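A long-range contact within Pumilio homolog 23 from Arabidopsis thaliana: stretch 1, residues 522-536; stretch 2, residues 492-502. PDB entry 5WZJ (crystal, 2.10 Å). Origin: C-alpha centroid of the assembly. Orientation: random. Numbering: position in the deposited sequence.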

# COMPACT_ATOMS: atom_id res chain seq x y z
N GLU A 522 -15.65 5.30 -35.33
CA GLU A 522 -15.44 6.43 -36.23
C GLU A 522 -15.80 7.75 -35.56
O GLU A 522 -15.09 8.75 -35.72
CB GLU A 522 -16.26 6.23 -37.50
CG GLU A 522 -16.01 7.31 -38.51
CD GLU A 522 -16.53 6.96 -39.89
OE1 GLU A 522 -17.17 5.89 -40.05
OE2 GLU A 522 -16.27 7.77 -40.81
N ALA A 523 -16.90 7.78 -34.80
CA ALA A 523 -17.27 9.00 -34.09
C ALA A 523 -16.19 9.41 -33.09
O ALA A 523 -15.82 10.58 -33.02
CB ALA A 523 -18.62 8.82 -33.39
N ILE A 524 -15.67 8.45 -32.32
CA ILE A 524 -14.59 8.76 -31.38
C ILE A 524 -13.35 9.25 -32.13
O ILE A 524 -12.70 10.22 -31.72
CB ILE A 524 -14.25 7.53 -30.52
CG1 ILE A 524 -15.39 7.21 -29.54
CG2 ILE A 524 -12.94 7.75 -29.75
CD1 ILE A 524 -15.28 5.80 -28.95
N ALA A 525 -12.99 8.56 -33.22
CA ALA A 525 -11.80 8.94 -33.97
C ALA A 525 -11.96 10.35 -34.54
O ALA A 525 -11.01 11.14 -34.53
CB ALA A 525 -11.55 7.93 -35.09
N SER A 526 -13.16 10.67 -35.01
CA SER A 526 -13.44 12.00 -35.53
C SER A 526 -13.27 13.06 -34.45
O SER A 526 -12.77 14.17 -34.71
CB SER A 526 -14.86 12.01 -36.11
OG SER A 526 -15.19 13.27 -36.66
N GLU A 527 -13.69 12.76 -33.21
CA GLU A 527 -13.56 13.74 -32.14
C GLU A 527 -12.11 13.95 -31.74
O GLU A 527 -11.69 15.09 -31.48
CB GLU A 527 -14.41 13.31 -30.94
CG GLU A 527 -15.90 13.41 -31.20
CD GLU A 527 -16.75 13.14 -29.97
OE1 GLU A 527 -17.82 12.50 -30.11
OE2 GLU A 527 -16.36 13.56 -28.87
N LEU A 528 -11.31 12.88 -31.69
CA LEU A 528 -9.89 13.06 -31.36
C LEU A 528 -9.17 13.82 -32.46
O LEU A 528 -8.22 14.56 -32.18
CB LEU A 528 -9.21 11.71 -31.14
CG LEU A 528 -9.76 10.80 -30.03
CD1 LEU A 528 -8.72 9.80 -29.59
CD2 LEU A 528 -10.27 11.62 -28.86
N LEU A 529 -9.60 13.65 -33.71
CA LEU A 529 -9.02 14.39 -34.82
C LEU A 529 -9.13 15.90 -34.59
O LEU A 529 -8.18 16.64 -34.84
CB LEU A 529 -9.71 13.97 -36.11
CG LEU A 529 -9.06 14.31 -37.45
CD1 LEU A 529 -7.56 14.07 -37.41
CD2 LEU A 529 -9.72 13.46 -38.53
N ASP A 530 -10.27 16.36 -34.07
CA ASP A 530 -10.47 17.79 -33.85
C ASP A 530 -9.52 18.37 -32.81
O ASP A 530 -9.27 19.58 -32.82
CB ASP A 530 -11.90 18.07 -33.42
CG ASP A 530 -12.90 17.87 -34.55
OD1 ASP A 530 -12.54 18.10 -35.72
OD2 ASP A 530 -14.05 17.48 -34.25
N VAL A 531 -8.99 17.56 -31.90
CA VAL A 531 -8.09 18.05 -30.86
C VAL A 531 -6.70 17.46 -31.01
O VAL A 531 -5.92 17.44 -30.05
CB VAL A 531 -8.67 17.77 -29.46
CG1 VAL A 531 -10.07 18.37 -29.32
CG2 VAL A 531 -8.71 16.27 -29.17
N LYS A 532 -6.37 16.97 -32.22
CA LYS A 532 -5.15 16.20 -32.41
C LYS A 532 -3.90 17.01 -32.06
O LYS A 532 -2.93 16.45 -31.54
CB LYS A 532 -5.06 15.72 -33.86
CG LYS A 532 -3.85 14.84 -34.13
CD LYS A 532 -3.38 14.95 -35.57
CE LYS A 532 -1.94 14.45 -35.70
NZ LYS A 532 -1.39 14.70 -37.06
N VAL A 533 -3.92 18.31 -32.33
CA VAL A 533 -2.77 19.15 -32.00
C VAL A 533 -2.55 19.16 -30.49
O VAL A 533 -1.48 18.77 -29.99
CB VAL A 533 -2.97 20.57 -32.55
CG1 VAL A 533 -1.93 21.52 -31.96
CG2 VAL A 533 -2.88 20.56 -34.07
N ASP A 534 -3.57 19.59 -29.73
CA ASP A 534 -3.45 19.62 -28.28
C ASP A 534 -3.15 18.24 -27.70
O ASP A 534 -2.39 18.12 -26.73
CB ASP A 534 -4.73 20.20 -27.66
CG ASP A 534 -4.84 21.70 -27.86
OD1 ASP A 534 -3.80 22.39 -27.76
OD2 ASP A 534 -5.96 22.19 -28.13
N LEU A 535 -3.73 17.18 -28.29
CA LEU A 535 -3.57 15.84 -27.73
C LEU A 535 -2.13 15.34 -27.86
O LEU A 535 -1.63 14.66 -26.96
CB LEU A 535 -4.53 14.87 -28.42
CG LEU A 535 -4.55 13.41 -27.98
CD1 LEU A 535 -4.87 13.27 -26.49
CD2 LEU A 535 -5.56 12.61 -28.83
N SER A 536 -1.46 15.66 -28.97
CA SER A 536 -0.07 15.22 -29.13
C SER A 536 0.86 15.90 -28.14
O SER A 536 1.96 15.38 -27.89
CB SER A 536 0.41 15.50 -30.55
OG SER A 536 0.30 16.88 -30.84
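Stretch 2 492-502: LRGHFGELSLH

A single carboxylate, that of Glu527, receives the backbone of stretch 2 just where its helix begins. Gly494 N donates a hydrogen bond to Glu527 OE1 at 2.8 Å, nearly straight at 167°. Phe496 N donates a second to Glu527 OE2, also at 2.8 Å but more bent, at 138°. The NH of His495 lies between them in sequence, yet its N is 3.2 Å from Glu527 OE2 at a poor angle and makes no hydrogen bond there. It is used instead within the turn, where His495 N bonds Leu492 O at 3.0 Å.

That turn, Leu492 to His495, is type II. Gly494 has phi 87° and psi -6°, angles at which a CB would be jammed against the carbonyl O of Arg493. His495 is the N-cap residue, and the helix begins at Phe496. A water extends the polar cluster. It donates to Glu527 OE1 at 2.4 Å and accepts from Arg493 NE at 3.2 Å. Ala523 CB sits over one face of the Arg493 guanidinium, 3.7 Å from Arg493 NH2.

Stretch 1 offers two helical segments, one before Val531 and one after it, and Val531 is the N-cap of the second. The first crosses the helix of stretch 2 at -65°, with the axes 8.2 Å apart at closest approach. The second runs nearly parallel to it, at 16°, with the axes 9.7 Å apart.

Phe496 points toward stretch 1, and its ring takes Ile524 over one face. Ile524 CG1 lies 3.5 Å from the centroid of the Phe496 ring, only 6° off the normal, which makes a CH-pi contact. Glu527 OE1 is at the ring edge.

The backbones come close at Leu528 and Gly497, whose CA atoms are 4.9 Å apart. Gly497 has no side chain, and the space is tight: an ideal CB on Gly497 would lie 3.3 Å from Val531 CG1. Leu528 CD2 reaches Phe496 O at 3.5 Å and Ser500 CB at 3.6 Å. Ser500 OG is turned back to its own helix and bonds Gly497 O at 2.7 Å.

Farther along, the CB of Leu535 points sideways, but the end of its side chain comes nearer to Ser500. Leu535 CD1 is 3.3 Å from Ser500 O. Leu501 CD2 packs 3.9 Å from Leu535 CB and 4.3 Å from Val531 CG2. The two stretches together bury 593 Å².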

# COMPACT_ATOMS: atom_id res chain seq x y z
N LEU A 492 -21.50 9.66 -24.00
CA LEU A 492 -20.24 10.39 -23.96
C LEU A 492 -19.93 11.11 -25.26
O LEU A 492 -18.93 11.84 -25.32
CB LEU A 492 -19.08 9.46 -23.60
CG LEU A 492 -19.10 8.85 -22.20
CD1 LEU A 492 -17.94 7.89 -22.02
CD2 LEU A 492 -19.04 9.93 -21.13
N ARG A 493 -20.74 10.92 -26.30
CA ARG A 493 -20.48 11.54 -27.60
C ARG A 493 -20.43 13.05 -27.47
O ARG A 493 -21.19 13.66 -26.72
CB ARG A 493 -21.55 11.15 -28.62
CG ARG A 493 -21.44 9.71 -29.12
CD ARG A 493 -22.29 9.46 -30.37
NE ARG A 493 -21.83 10.22 -31.53
CZ ARG A 493 -22.23 9.98 -32.78
NH1 ARG A 493 -23.08 8.99 -33.03
NH2 ARG A 493 -21.77 10.72 -33.79
N GLY A 494 -19.51 13.66 -28.21
CA GLY A 494 -19.26 15.07 -28.07
C GLY A 494 -18.25 15.42 -26.99
O GLY A 494 -17.87 16.59 -26.88
N HIS A 495 -17.80 14.44 -26.21
CA HIS A 495 -16.87 14.71 -25.13
C HIS A 495 -15.60 13.89 -25.21
O HIS A 495 -14.75 13.98 -24.32
CB HIS A 495 -17.54 14.49 -23.76
CG HIS A 495 -18.60 15.49 -23.47
ND1 HIS A 495 -19.92 15.31 -23.83
CD2 HIS A 495 -18.53 16.71 -22.88
CE1 HIS A 495 -20.62 16.37 -23.47
NE2 HIS A 495 -19.80 17.23 -22.89
N PHE A 496 -15.46 13.07 -26.25
CA PHE A 496 -14.27 12.24 -26.31
C PHE A 496 -13.01 13.07 -26.51
O PHE A 496 -11.94 12.70 -26.02
CB PHE A 496 -14.42 11.18 -27.41
CG PHE A 496 -15.43 10.13 -27.07
CD1 PHE A 496 -15.15 9.15 -26.13
CD2 PHE A 496 -16.69 10.13 -27.67
CE1 PHE A 496 -16.08 8.17 -25.80
CE2 PHE A 496 -17.63 9.14 -27.35
CZ PHE A 496 -17.33 8.17 -26.41
N GLY A 497 -13.13 14.21 -27.21
CA GLY A 497 -11.97 15.07 -27.39
C GLY A 497 -11.45 15.61 -26.07
O GLY A 497 -10.26 15.49 -25.76
N GLU A 498 -12.34 16.18 -25.25
CA GLU A 498 -11.94 16.69 -23.95
C GLU A 498 -11.42 15.58 -23.05
O GLU A 498 -10.42 15.76 -22.34
CB GLU A 498 -13.12 17.42 -23.30
CG GLU A 498 -12.74 18.14 -22.02
CD GLU A 498 -13.95 18.65 -21.25
OE1 GLU A 498 -15.05 18.72 -21.85
OE2 GLU A 498 -13.79 18.96 -20.05
N LEU A 499 -12.07 14.41 -23.08
CA LEU A 499 -11.62 13.29 -22.26
C LEU A 499 -10.21 12.85 -22.63
O LEU A 499 -9.42 12.48 -21.75
CB LEU A 499 -12.58 12.11 -22.40
CG LEU A 499 -13.81 12.09 -21.51
CD1 LEU A 499 -14.69 10.92 -21.94
CD2 LEU A 499 -13.36 11.96 -20.07
N SER A 500 -9.88 12.84 -23.92
CA SER A 500 -8.57 12.37 -24.34
C SER A 500 -7.46 13.24 -23.78
O SER A 500 -6.34 12.76 -23.56
CB SER A 500 -8.47 12.31 -25.87
OG SER A 500 -8.39 13.61 -26.42
N LEU A 501 -7.75 14.52 -23.53
CA LEU A 501 -6.77 15.44 -22.97
C LEU A 501 -6.52 15.19 -21.49
O LEU A 501 -5.44 15.52 -20.99
CB LEU A 501 -7.21 16.88 -23.22
CG LEU A 501 -7.56 17.17 -24.69
CD1 LEU A 501 -8.04 18.61 -24.88
CD2 LEU A 501 -6.37 16.88 -25.58
N HIS A 502 -7.50 14.64 -20.77
CA HIS A 502 -7.29 14.20 -19.39
C HIS A 502 -6.33 13.02 -19.35
O HIS A 502 -6.36 12.13 -20.21
CB HIS A 502 -8.61 13.77 -18.74
CG HIS A 502 -9.45 14.90 -18.23
ND1 HIS A 502 -10.15 15.75 -19.06
CD2 HIS A 502 -9.72 15.31 -16.96
CE1 HIS A 502 -10.80 16.64 -18.33
NE2 HIS A 502 -10.56 16.39 -17.06
O HOH W 1 -19.30 12.19 -32.03